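Local structure of tyrosine--tRNA ligase (Aeropyrum pernix, 2CYA) at residues K37-Y42 / M176-A181; D172-D177 / L201-P206; K269-N274 / E311-Y316. The protein probably catalyses the two-step attachment of tyrosine to its tRNA, first activating the amino acid with ATP and then transferring it to the tRNA acceptor end. All blocks are in the same frame, centred on the assembly; numbering follows the deposited sequence.

Interaction 1 (K37-Y42 / M176-A181)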
loop_
_atom_site.group_PDB
_atom_site.type_symbol
_atom_site.label_atom_id
_atom_site.label_comp_id
_atom_site.label_asym_id
_atom_site.label_seq_id
_atom_site.Cartn_x
_atom_site.Cartn_y
_atom_site.Cartn_z
ATOM N N LYS A 37 21.448 -11.477 10.302
ATOM C CA LYS A 37 21.255 -10.169 9.666
ATOM C C LYS A 37 20.326 -9.296 10.499
ATOM O O LYS A 37 19.354 -9.783 11.086
ATOM C CB LYS A 37 20.655 -10.328 8.273
ATOM C CG LYS A 37 21.476 -11.170 7.326
ATOM C CD LYS A 37 20.790 -11.236 5.967
ATOM C CE LYS A 37 21.524 -12.163 5.019
ATOM N NZ LYS A 37 20.967 -12.070 3.645
ATOM N N GLY A 38 20.631 -8.005 10.564
ATOM C CA GLY A 38 19.791 -7.118 11.339
ATOM C C GLY A 38 19.808 -5.731 10.742
ATOM O O GLY A 38 20.605 -5.438 9.847
ATOM N N TYR A 39 18.916 -4.879 11.218
ATOM C CA TYR A 39 18.889 -3.507 10.743
ATOM C C TYR A 39 18.211 -2.639 11.769
ATOM O O TYR A 39 17.751 -3.128 12.806
ATOM C CB TYR A 39 18.097 -3.392 9.416
ATOM C CG TYR A 39 16.612 -3.012 9.565
ATOM C CD1 TYR A 39 16.003 -2.151 8.642
ATOM C CD2 TYR A 39 15.831 -3.495 10.618
ATOM C CE1 TYR A 39 14.668 -1.780 8.760
ATOM C CE2 TYR A 39 14.482 -3.128 10.752
ATOM C CZ TYR A 39 13.906 -2.264 9.819
ATOM O OH TYR A 39 12.592 -1.837 9.956
ATOM N N ILE A 40 18.205 -1.343 11.473
ATOM C CA ILE A 40 17.442 -0.360 12.223
ATOM C C ILE A 40 16.902 0.510 11.085
ATOM O O ILE A 40 17.595 0.750 10.074
ATOM C CB ILE A 40 18.239 0.537 13.213
ATOM C CG1 ILE A 40 17.226 1.426 13.956
ATOM C CG2 ILE A 40 19.288 1.370 12.498
ATOM C CD1 ILE A 40 17.813 2.370 15.059
ATOM N N GLY A 41 15.643 0.902 11.212
ATOM C CA GLY A 41 15.029 1.751 10.221
ATOM C C GLY A 41 14.644 2.997 10.983
ATOM O O GLY A 41 14.061 2.913 12.070
ATOM N N TYR A 42 14.955 4.155 10.432
ATOM C CA TYR A 42 14.621 5.391 11.111
ATOM C C TYR A 42 14.205 6.436 10.094
ATOM O O TYR A 42 14.660 6.415 8.951
ATOM C CB TYR A 42 15.841 5.894 11.891
ATOM C CG TYR A 42 16.844 6.602 11.020
ATOM C CD1 TYR A 42 16.836 7.992 10.911
ATOM C CD2 TYR A 42 17.755 5.878 10.230
ATOM C CE1 TYR A 42 17.711 8.655 10.028
ATOM C CE2 TYR A 42 18.633 6.531 9.347
ATOM C CZ TYR A 42 18.600 7.918 9.257
ATOM O OH TYR A 42 19.465 8.579 8.406
ATOM N N MET A 176 14.374 -7.457 3.645
ATOM C CA MET A 176 15.816 -7.506 3.923
ATOM C C MET A 176 16.255 -8.808 4.581
ATOM O O MET A 176 17.408 -8.950 5.004
ATOM C CB MET A 176 16.233 -6.308 4.764
ATOM C CG MET A 176 16.115 -4.998 3.991
ATOM S SD MET A 176 16.708 -3.569 4.891
ATOM C CE MET A 176 15.244 -3.049 5.570
ATOM N N ASP A 177 15.325 -9.756 4.670
ATOM C CA ASP A 177 15.629 -11.078 5.200
ATOM C C ASP A 177 16.323 -11.010 6.551
ATOM O O ASP A 177 17.358 -11.636 6.757
ATOM C CB ASP A 177 16.526 -11.802 4.188
ATOM C CG ASP A 177 16.595 -13.302 4.438
ATOM O OD1 ASP A 177 15.529 -13.901 4.701
ATOM O OD2 ASP A 177 17.705 -13.869 4.355
ATOM N N LEU A 178 15.738 -10.260 7.470
ATOM C CA LEU A 178 16.334 -10.059 8.781
ATOM C C LEU A 178 15.993 -11.053 9.887
ATOM O O LEU A 178 14.856 -11.551 9.985
ATOM C CB LEU A 178 15.973 -8.665 9.280
ATOM C CG LEU A 178 16.312 -7.500 8.362
ATOM C CD1 LEU A 178 15.764 -6.230 9.034
ATOM C CD2 LEU A 178 17.845 -7.404 8.106
ATOM N N ASP A 179 16.990 -11.313 10.733
ATOM C CA ASP A 179 16.809 -12.180 11.903
ATOM C C ASP A 179 16.538 -11.268 13.103
ATOM O O ASP A 179 15.946 -11.696 14.098
ATOM C CB ASP A 179 18.085 -12.980 12.171
ATOM C CG ASP A 179 18.434 -13.873 11.033
ATOM O OD1 ASP A 179 17.718 -14.866 10.832
ATOM O OD2 ASP A 179 19.403 -13.570 10.327
ATOM N N ILE A 180 16.980 -10.014 12.992
ATOM C CA ILE A 180 16.832 -9.027 14.066
ATOM C C ILE A 180 16.407 -7.628 13.622
ATOM O O ILE A 180 16.924 -7.080 12.658
ATOM C CB ILE A 180 18.162 -8.822 14.832
ATOM C CG1 ILE A 180 18.639 -10.120 15.481
ATOM C CG2 ILE A 180 17.971 -7.756 15.895
ATOM C CD1 ILE A 180 20.065 -10.005 16.008
ATOM N N ALA A 181 15.507 -7.037 14.389
ATOM C CA ALA A 181 15.024 -5.692 14.134
ATOM C C ALA A 181 15.368 -4.831 15.358
ATOM O O ALA A 181 14.816 -5.030 16.438
ATOM C CB ALA A 181 13.507 -5.713 13.922
#
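K37 O receives two successive backbone N-H groups from the facing segment. D179 N lies 2.8 Å from K37 O and is tilted from the carbonyl plane, while I180 N, 3.1 Å from K37 O, lies in it. The D179 side chain answers in the other direction. Its OD2 accepts a hydrogen bond from K37 N, 2.9 Å away, through the lone pair turned away from OD1, and the bond is nearly straight (170°). With CG beside its own backbone N (chi1 -62°), the D179 carboxylate carbon lies near K37 N. From here the segments run as parallel strands at the heart of the Rossmann-type sheet of class I synthetases: G38 pairs with I180 and Y39 with A181. Y39 N bonds to I180 O at 3.3 Å, and a CA-H...O contact from G38 reaches the same oxygen. On the other edge of strand 37-42, G38 and I40 bond to strand 68-73.

The ring of Y39, predicted to bind the substrate tyrosine, makes the tight part. M176 CE comes within 3.3 Å of Y39 CD1, and its SD lies obliquely to the ring, 5.1 Å from the Y39 centroid, a Met-aromatic contact; the two side chains cross at about a right angle. L178 CD1 also comes in obliquely, and A181 CB lies at the ring edge. The K37 side is looser and partly exposed. There the extended K37 chain brings CD to 3.5 Å from D177 O, and NZ makes a long salt bridge of 3.8 Å with D177 OD2, which K204 shares. D177, at positive phi, is the C-prime residue of the Schellman motif that ends helix 161-175.

Interaction 2 (D172-D177 / L201-P206)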
loop_
_atom_site.group_PDB
_atom_site.type_symbol
_atom_site.label_atom_id
_atom_site.label_comp_id
_atom_site.label_asym_id
_atom_site.label_seq_id
_atom_site.Cartn_x
_atom_site.Cartn_y
_atom_site.Cartn_z
ATOM N N ASP A 172 9.730 -4.128 5.174
ATOM C CA ASP A 172 11.139 -3.753 5.102
ATOM C C ASP A 172 11.956 -4.860 5.773
ATOM O O ASP A 172 12.987 -5.291 5.250
ATOM C CB ASP A 172 11.419 -2.446 5.863
ATOM C CG ASP A 172 10.810 -1.223 5.206
ATOM O OD1 ASP A 172 10.514 -1.258 3.997
ATOM O OD2 ASP A 172 10.650 -0.204 5.905
ATOM N N ILE A 173 11.492 -5.283 6.952
ATOM C CA ILE A 173 12.147 -6.333 7.734
ATOM C C ILE A 173 12.168 -7.643 6.953
ATOM O O ILE A 173 13.215 -8.269 6.829
ATOM C CB ILE A 173 11.411 -6.541 9.108
ATOM C CG1 ILE A 173 11.638 -5.311 9.997
ATOM C CG2 ILE A 173 11.895 -7.817 9.811
ATOM C CD1 ILE A 173 10.695 -5.238 11.195
ATOM N N PHE A 174 11.027 -8.061 6.407
ATOM C CA PHE A 174 11.012 -9.323 5.663
ATOM C C PHE A 174 11.815 -9.219 4.362
ATOM O O PHE A 174 12.594 -10.119 4.025
ATOM C CB PHE A 174 9.577 -9.776 5.331
ATOM C CG PHE A 174 8.697 -10.036 6.546
ATOM C CD1 PHE A 174 9.236 -10.512 7.743
ATOM C CD2 PHE A 174 7.309 -9.874 6.454
ATOM C CE1 PHE A 174 8.414 -10.823 8.823
ATOM C CE2 PHE A 174 6.466 -10.182 7.531
ATOM C CZ PHE A 174 7.012 -10.656 8.719
ATOM N N TYR A 175 11.631 -8.124 3.629
ATOM C CA TYR A 175 12.344 -7.948 2.369
ATOM C C TYR A 175 13.859 -8.046 2.566
ATOM O O TYR A 175 14.553 -8.645 1.746
ATOM C CB TYR A 175 12.004 -6.595 1.747
ATOM C CG TYR A 175 12.655 -6.365 0.401
ATOM C CD1 TYR A 175 12.068 -6.844 -0.776
ATOM C CD2 TYR A 175 13.849 -5.645 0.298
ATOM C CE1 TYR A 175 12.660 -6.601 -2.031
ATOM C CE2 TYR A 175 14.445 -5.402 -0.941
ATOM C CZ TYR A 175 13.846 -5.882 -2.100
ATOM O OH TYR A 175 14.445 -5.646 -3.320
ATOM N N MET A 176 14.374 -7.457 3.645
ATOM C CA MET A 176 15.816 -7.506 3.923
ATOM C C MET A 176 16.255 -8.808 4.581
ATOM O O MET A 176 17.408 -8.950 5.004
ATOM C CB MET A 176 16.233 -6.308 4.764
ATOM C CG MET A 176 16.115 -4.998 3.991
ATOM S SD MET A 176 16.708 -3.569 4.891
ATOM C CE MET A 176 15.244 -3.049 5.570
ATOM N N ASP A 177 15.325 -9.756 4.670
ATOM C CA ASP A 177 15.629 -11.078 5.200
ATOM C C ASP A 177 16.323 -11.010 6.551
ATOM O O ASP A 177 17.358 -11.636 6.757
ATOM C CB ASP A 177 16.526 -11.802 4.188
ATOM C CG ASP A 177 16.595 -13.302 4.438
ATOM O OD1 ASP A 177 15.529 -13.901 4.701
ATOM O OD2 ASP A 177 17.705 -13.869 4.355
ATOM N N LEU A 201 3.433 -15.993 6.582
ATOM C CA LEU A 201 3.987 -15.698 5.263
ATOM C C LEU A 201 5.242 -16.481 4.918
ATOM O O LEU A 201 5.837 -16.253 3.871
ATOM C CB LEU A 201 4.347 -14.208 5.145
ATOM C CG LEU A 201 3.260 -13.140 5.073
ATOM C CD1 LEU A 201 2.274 -13.299 6.207
ATOM C CD2 LEU A 201 3.922 -11.775 5.127
ATOM N N GLY A 202 5.680 -17.379 5.784
ATOM C CA GLY A 202 6.895 -18.107 5.460
ATOM C C GLY A 202 8.128 -17.222 5.541
ATOM O O GLY A 202 9.114 -17.466 4.861
ATOM N N ARG A 203 8.081 -16.193 6.382
ATOM C CA ARG A 203 9.214 -15.288 6.558
ATOM C C ARG A 203 9.792 -15.459 7.957
ATOM O O ARG A 203 9.085 -15.869 8.864
ATOM C CB ARG A 203 8.759 -13.834 6.376
ATOM C CG ARG A 203 8.456 -13.476 4.939
ATOM C CD ARG A 203 9.759 -13.434 4.174
ATOM N NE ARG A 203 9.533 -13.383 2.743
ATOM C CZ ARG A 203 10.438 -12.981 1.863
ATOM N NH1 ARG A 203 11.643 -12.590 2.275
ATOM N NH2 ARG A 203 10.134 -12.971 0.572
ATOM N N LYS A 204 11.065 -15.117 8.131
ATOM C CA LYS A 204 11.728 -15.231 9.431
ATOM C C LYS A 204 11.068 -14.336 10.489
ATOM O O LYS A 204 10.840 -13.141 10.252
ATOM C CB LYS A 204 13.200 -14.822 9.325
ATOM C CG LYS A 204 14.101 -15.687 8.447
ATOM C CD LYS A 204 15.451 -14.970 8.306
ATOM C CE LYS A 204 16.478 -15.754 7.527
ATOM N NZ LYS A 204 17.700 -14.901 7.352
ATOM N N LYS A 205 10.758 -14.924 11.642
ATOM C CA LYS A 205 10.163 -14.204 12.768
ATOM C C LYS A 205 11.365 -13.487 13.391
ATOM O O LYS A 205 12.238 -14.124 13.980
ATOM C CB LYS A 205 9.575 -15.203 13.755
ATOM C CG LYS A 205 8.748 -14.611 14.857
ATOM C CD LYS A 205 8.315 -15.715 15.803
ATOM C CE LYS A 205 7.348 -15.197 16.828
ATOM N NZ LYS A 205 6.813 -16.317 17.637
ATOM N N PRO A 206 11.421 -12.151 13.273
ATOM C CA PRO A 206 12.548 -11.405 13.820
ATOM C C PRO A 206 12.581 -11.210 15.315
ATOM O O PRO A 206 11.541 -11.005 15.958
ATOM C CB PRO A 206 12.436 -10.055 13.109
ATOM C CG PRO A 206 10.918 -9.848 13.124
ATOM C CD PRO A 206 10.403 -11.236 12.711
HETATM O O HOH W 1 12.542 -12.801 6.006
#
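F174 and R203 meet through a CH-pi contact: R203 CB stands over one face of the ring, 3.8 Å from the F174 centroid and 19° off its normal. The contact joins the C-terminal turn of helix 161-175, closed by a Schellman motif, to the loop between helix 188-198 and strand 207-211 of the Rossmann-type domain. R203 bends at chi2 (-70°), which brings its CD beside F174 CB. Elsewhere around the ring, L201 CD2 approaches F174 CE2 obliquely at 3.8 Å, and P206 CD lies near the ring plane at the edge. One residue earlier on the helix, I173 CG2 rests 4.0 Å from P206 CG, the two side chains crossing at about a right angle.

At the partly exposed end, the K204 chain is extended beyond CG and carries NZ to the helix terminus. NZ forms a salt bridge with D177 OD2 at 3.2 Å and a weak hydrogen bond to D177 O. The negative end of the helix dipole would probably favour a positive charge at this point.

In the next shell, V197 and A198 of helix 188-198 pack on F174, and V133 of helix 124-135 touches both F174 and L201. The loop itself leaves helix 188-198 through a second Schellman motif, with G202 at C-prime. A water weakly bridges the two segments, in reach of F174 O and D177 OD1 and weakly accepting from K204 N, 3.5 Å from its oxygen.

Interaction 3 (K269-N274 / E311-Y316). With SO4 (sulfate ion), chain E.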
loop_
_atom_site.group_PDB
_atom_site.type_symbol
_atom_site.label_atom_id
_atom_site.label_comp_id
_atom_site.label_asym_id
_atom_site.label_seq_id
_atom_site.Cartn_x
_atom_site.Cartn_y
_atom_site.Cartn_z
ATOM N N LYS A 269 16.661 13.359 43.956
ATOM C CA LYS A 269 16.535 11.948 44.326
ATOM C C LYS A 269 15.649 11.098 43.402
ATOM O O LYS A 269 15.549 9.884 43.584
ATOM C CB LYS A 269 16.008 11.830 45.764
ATOM C CG LYS A 269 16.877 12.484 46.836
ATOM C CD LYS A 269 16.283 12.256 48.237
ATOM C CE LYS A 269 17.129 12.906 49.335
ATOM N NZ LYS A 269 16.572 12.695 50.717
ATOM N N GLN A 270 15.012 11.721 42.413
ATOM C CA GLN A 270 14.138 10.985 41.503
ATOM C C GLN A 270 14.891 10.443 40.292
ATOM O O GLN A 270 15.719 11.142 39.701
ATOM C CB GLN A 270 12.993 11.879 41.028
ATOM C CG GLN A 270 11.834 11.111 40.422
ATOM C CD GLN A 270 10.708 12.011 39.947
ATOM O OE1 GLN A 270 10.320 12.955 40.636
ATOM N NE2 GLN A 270 10.168 11.713 38.772
ATOM N N VAL A 271 14.595 9.199 39.923
ATOM C CA VAL A 271 15.239 8.558 38.783
ATOM C C VAL A 271 14.295 8.418 37.594
ATOM O O VAL A 271 14.685 8.660 36.453
ATOM C CB VAL A 271 15.778 7.164 39.162
ATOM C CG1 VAL A 271 16.308 6.446 37.924
ATOM C CG2 VAL A 271 16.887 7.309 40.189
ATOM N N GLN A 272 13.052 8.046 37.861
ATOM C CA GLN A 272 12.066 7.873 36.798
ATOM C C GLN A 272 11.679 9.192 36.134
ATOM O O GLN A 272 11.363 10.167 36.809
ATOM C CB GLN A 272 10.814 7.190 37.359
ATOM C CG GLN A 272 9.726 6.951 36.324
ATOM C CD GLN A 272 9.102 5.566 36.441
ATOM O OE1 GLN A 272 8.561 5.199 37.491
ATOM N NE2 GLN A 272 9.175 4.787 35.359
ATOM N N GLY A 273 11.709 9.217 34.806
ATOM C CA GLY A 273 11.348 10.419 34.071
ATOM C C GLY A 273 12.411 11.508 34.032
ATOM O O GLY A 273 12.233 12.525 33.363
ATOM N N ASN A 274 13.511 11.297 34.749
ATOM C CA ASN A 274 14.608 12.255 34.809
ATOM C C ASN A 274 15.502 12.117 33.561
ATOM O O ASN A 274 16.293 11.176 33.458
ATOM C CB ASN A 274 15.429 11.995 36.075
ATOM C CG ASN A 274 16.496 13.044 36.309
ATOM O OD1 ASN A 274 16.942 13.710 35.371
ATOM N ND2 ASN A 274 16.923 13.190 37.566
ATOM N N GLU A 311 26.379 3.706 40.541
ATOM C CA GLU A 311 26.957 4.427 41.669
ATOM C C GLU A 311 26.300 5.799 41.723
ATOM O O GLU A 311 25.730 6.191 42.741
ATOM C CB GLU A 311 28.462 4.605 41.483
ATOM C CG GLU A 311 29.294 3.369 41.749
ATOM C CD GLU A 311 30.750 3.576 41.370
ATOM O OE1 GLU A 311 31.347 4.585 41.818
ATOM O OE2 GLU A 311 31.293 2.730 40.624
ATOM N N LEU A 312 26.387 6.518 40.606
ATOM C CA LEU A 312 25.811 7.847 40.483
ATOM C C LEU A 312 24.347 7.867 40.905
ATOM O O LEU A 312 23.922 8.768 41.625
ATOM C CB LEU A 312 25.941 8.339 39.033
ATOM C CG LEU A 312 25.398 9.721 38.640
ATOM C CD1 LEU A 312 25.801 10.034 37.211
ATOM C CD2 LEU A 312 23.888 9.756 38.770
ATOM N N GLU A 313 23.574 6.878 40.455
ATOM C CA GLU A 313 22.152 6.834 40.788
ATOM C C GLU A 313 21.885 6.656 42.277
ATOM O O GLU A 313 20.955 7.252 42.819
ATOM C CB GLU A 313 21.433 5.729 40.017
ATOM C CG GLU A 313 20.087 6.203 39.527
ATOM C CD GLU A 313 19.142 5.085 39.191
ATOM O OE1 GLU A 313 18.643 4.436 40.133
ATOM O OE2 GLU A 313 18.896 4.860 37.988
ATOM N N ARG A 314 22.686 5.819 42.930
ATOM C CA ARG A 314 22.528 5.604 44.365
ATOM C C ARG A 314 22.789 6.941 45.052
ATOM O O ARG A 314 21.913 7.481 45.729
ATOM C CB ARG A 314 23.514 4.540 44.853
ATOM C CG ARG A 314 23.264 3.173 44.240
ATOM C CD ARG A 314 24.226 2.132 44.780
ATOM N NE ARG A 314 23.986 0.818 44.190
ATOM C CZ ARG A 314 24.647 -0.288 44.524
ATOM N NH1 ARG A 314 25.598 -0.246 45.451
ATOM N NH2 ARG A 314 24.352 -1.442 43.934
ATOM N N ASP A 315 23.988 7.481 44.853
ATOM C CA ASP A 315 24.360 8.771 45.426
ATOM C C ASP A 315 23.318 9.843 45.107
ATOM O O ASP A 315 23.090 10.752 45.908
ATOM C CB ASP A 315 25.714 9.219 44.882
ATOM C CG ASP A 315 26.872 8.715 45.713
ATOM O OD1 ASP A 315 26.863 7.524 46.089
ATOM O OD2 ASP A 315 27.799 9.511 45.981
ATOM N N TYR A 316 22.689 9.746 43.938
ATOM C CA TYR A 316 21.681 10.729 43.565
ATOM C C TYR A 316 20.410 10.486 44.359
ATOM O O TYR A 316 19.759 11.434 44.802
ATOM C CB TYR A 316 21.353 10.663 42.071
ATOM C CG TYR A 316 20.423 11.774 41.638
ATOM C CD1 TYR A 316 20.886 13.083 41.525
ATOM C CD2 TYR A 316 19.075 11.529 41.383
ATOM C CE1 TYR A 316 20.037 14.115 41.173
ATOM C CE2 TYR A 316 18.211 12.563 41.028
ATOM C CZ TYR A 316 18.703 13.853 40.928
ATOM O OH TYR A 316 17.865 14.897 40.590
HETATM S S SO4 E . 11.937 6.990 41.323
HETATM O O1 SO4 E . 11.502 6.242 42.579
HETATM O O2 SO4 E . 10.765 7.874 40.892
HETATM O O3 SO4 E . 12.995 7.848 41.706
HETATM O O4 SO4 E . 12.031 5.993 40.315
#
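Q270 O is approached by two groups, one from each segment. N274 ND2 donates a nearly straight hydrogen bond to it (172°), 3.2 Å from Q270 O, with the oxygen in the plane of the N274 amide. The edge of the Y316 ring supplies the other neighbour, CE2, also 3.2 Å from Q270 O. The N274 amide and the Y316 ring reach toward each other tip to tip, their planes well inclined, while Y316 OH bonds to the backbone oxygen of P267. The helix backbone takes part as well, since K269 CA makes a CA-H...O contact with Y316 O at 3.3 Å.

Further along, the two methyl groups of V271 pack against the carboxylate of E313, whose CD lies 3.3 Å from V271 CG2. The E313 side chain crosses V271 at about a right angle, with chi1 at -139°, away from any staggered value, and its OE2 is bonded to Y309 OH. An alanine in place of E313 would probably leave Y309 OH without this acceptor and open a gap beside the V271 methyls.

Residues V271 to N274 form a type II turn with G273 at positive phi. V271 N bonds to O3 of a sulfate ion, probably from the crystallisation liquor, at 2.8 Å; Q272 N adds a weak bond to its O4. After the turn, N274 is the N-cap of helix 275-284, its OD1 accepting from L277 N. L277 in turn packs on V271, L312 and Y316, and L326 of helix 323-346 touches L312 and Y316, while Y306 of strand 305-306 lies against L312.

Overall arrangement
Interactions 1 and 2 are neighbours, with centres about 9 Å apart, and they share M176 and D177 where helix 161-175 gives way to strand 180-184. The same helix end thus meets both the parallel strands at the centre of the mixed sheet and the loop leading to strand 207-211. Y39 in interaction 1 and D172, on the helix segment of interaction 2 though not touching its partner, are predicted to bind tyrosine, so both contacts probably border the substrate pocket. Interaction 3 comes later in the chain, beyond the KMSKS motif, on the opposite side of the chain's centre. Its centre lies about 34 Å from that of interaction 1 and about 40 Å from that of interaction 2, away from the annotated sites.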